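Local coordinates for periplasmic binding protein/LacI transcriptional regulator (Alkaliphilus metalliredigens, PDB 3CTP) that probably regulates transcription as a DNA-binding repressor of the LacI family, its sugar-binding part holding beta-D-xylulofuranose, at residues T292-E295 with L296-I300. Sequence-based numbering, arbitrary orientation.
Sequences TIIE and LLIKI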
loop_
_atom_site.group_PDB
_atom_site.type_symbol
_atom_site.label_atom_id
_atom_site.label_comp_id
_atom_site.label_asym_id
_atom_site.label_seq_id
_atom_site.Cartn_x
_atom_site.Cartn_y
_atom_site.Cartn_z
ATOM N N THR A 292 6.235 -12.536 16.727
ATOM C CA THR A 292 5.638 -13.793 17.171
ATOM C C THR A 292 5.495 -14.769 16.007
ATOM O O THR A 292 5.799 -15.939 16.125
ATOM C CB THR A 292 4.291 -13.495 17.842
ATOM O OG1 THR A 292 4.562 -12.695 19.004
ATOM C CG2 THR A 292 3.559 -14.789 18.266
ATOM N N ILE A 293 5.023 -14.260 14.865
ATOM C CA ILE A 293 4.825 -15.112 13.706
ATOM C C ILE A 293 6.160 -15.748 13.318
ATOM O O ILE A 293 6.246 -16.962 13.065
ATOM C CB ILE A 293 4.288 -14.254 12.544
ATOM C CG1 ILE A 293 2.831 -13.842 12.800
ATOM C CG2 ILE A 293 4.478 -14.942 11.204
ATOM C CD1 ILE A 293 2.297 -12.749 11.838
ATOM N N ILE A 294 7.220 -14.930 13.273
ATOM C CA ILE A 294 8.516 -15.466 12.866
ATOM C C ILE A 294 9.099 -16.403 13.940
ATOM O O ILE A 294 9.635 -17.469 13.631
ATOM C CB ILE A 294 9.463 -14.319 12.541
ATOM C CG1 ILE A 294 9.019 -13.670 11.232
ATOM C CG2 ILE A 294 10.911 -14.823 12.467
ATOM C CD1 ILE A 294 9.101 -14.587 10.013
ATOM N N GLU A 295 8.997 -16.024 15.208
ATOM C CA GLU A 295 9.501 -16.888 16.271
ATOM C C GLU A 295 8.872 -18.254 16.191
ATOM O O GLU A 295 9.565 -19.263 16.296
ATOM C CB GLU A 295 9.181 -16.308 17.648
ATOM C CG GLU A 295 10.116 -15.211 18.123
ATOM C CD GLU A 295 11.571 -15.636 18.192
ATOM O OE1 GLU A 295 11.907 -16.610 18.921
ATOM O OE2 GLU A 295 12.369 -14.981 17.528
ATOM N N LEU A 296 7.557 -18.300 16.008
ATOM C CA LEU A 296 6.850 -19.586 16.021
ATOM C C LEU A 296 7.137 -20.368 14.738
ATOM O O LEU A 296 7.338 -21.589 14.770
ATOM C CB LEU A 296 5.350 -19.368 16.185
ATOM C CG LEU A 296 4.965 -18.747 17.518
ATOM C CD1 LEU A 296 3.478 -18.385 17.543
ATOM C CD2 LEU A 296 5.285 -19.745 18.668
ATOM N N LEU A 297 7.148 -19.689 13.594
ATOM C CA LEU A 297 7.451 -20.423 12.360
ATOM C C LEU A 297 8.842 -21.058 12.447
ATOM O O LEU A 297 9.048 -22.211 12.029
ATOM C CB LEU A 297 7.344 -19.480 11.131
ATOM C CG LEU A 297 7.568 -20.169 9.782
ATOM C CD1 LEU A 297 6.512 -21.237 9.550
ATOM C CD2 LEU A 297 7.555 -19.109 8.658
ATOM N N ILE A 298 9.804 -20.337 13.009
ATOM C CA ILE A 298 11.154 -20.887 13.113
ATOM C C ILE A 298 11.182 -22.106 14.062
ATOM O O ILE A 298 11.911 -23.078 13.836
ATOM C CB ILE A 298 12.141 -19.824 13.589
ATOM C CG1 ILE A 298 12.429 -18.797 12.498
ATOM C CG2 ILE A 298 13.437 -20.472 14.114
ATOM C CD1 ILE A 298 12.861 -19.392 11.225
ATOM N N LYS A 299 10.371 -22.073 15.116
ATOM C CA LYS A 299 10.261 -23.289 15.964
ATOM C C LYS A 299 9.784 -24.487 15.166
ATOM O O LYS A 299 10.333 -25.605 15.297
ATOM C CB LYS A 299 9.300 -23.066 17.148
ATOM C CG LYS A 299 9.851 -22.175 18.203
ATOM C CD LYS A 299 8.892 -22.151 19.400
ATOM C CE LYS A 299 9.115 -20.917 20.228
ATOM N NZ LYS A 299 10.419 -20.991 20.901
ATOM N N ILE A 300 8.756 -24.289 14.349
ATOM C CA ILE A 300 8.231 -25.383 13.553
ATOM C C ILE A 300 9.308 -25.824 12.552
ATOM O O ILE A 300 9.555 -27.017 12.386
ATOM C CB ILE A 300 6.920 -25.040 12.803
ATOM C CG1 ILE A 300 5.815 -24.539 13.751
ATOM C CG2 ILE A 300 6.409 -26.254 12.011
ATOM C CD1 ILE A 300 5.398 -25.563 14.771
HETATM O O HOH W 1 10.556 -17.694 20.949
#
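Leu296 lies along Thr292, one helical turn earlier, both side chains leaving the helix on the same flank. The methyl CG2 of Thr292 meets CD1 of Leu296 at 3.7 Å, a contact set by the torsion that puts CG2 opposite the backbone N and turns OG1 back beside that N, where the hydroxyl bonds to the carbonyl of Ala288. Threonine therefore suits this buried place: its polar atom is satisfied within the helix while its methyl packs as a hydrocarbon. Leu296, whose branched apolar end suits a buried flank, also lays CG 3.2 Å from the Thr292 carbonyl oxygen.

The backbone N atoms of Leu296, Leu297 and Ile298 bond to O of Thr292, Ile293 and Ile294, each at 2.9 Å, in alpha-helical i to i+4 order; Lys299 N to Glu295 O is longer, 3.2 Å. Ile294 CG2 lies 4.3 Å from Ile298 CG1, an apolar pair.

On a more exposed side, the long chains of Glu295 and Lys299 carry opposite charges that do not touch: OE1 stands 5.0 Å from NZ. A water bridges them, donating to Glu295 OE1 at 2.7 Å and weakly accepting from Lys299 NZ. The Glu295 chain bends at chi2 (-58°), and its OE2 makes a salt bridge with Lys89.

These turns belong to helix 286-302 of the periplasmic-binding-protein fold. Ile293, Ile294 and Leu297 pack on Ile121 of strand 119-123, apolar Ile294 also meets Ile82, Tyr85 and Ala86 of helix 73-88, and Thr292 and Leu296 rest on Tyr311 of strand 311-318.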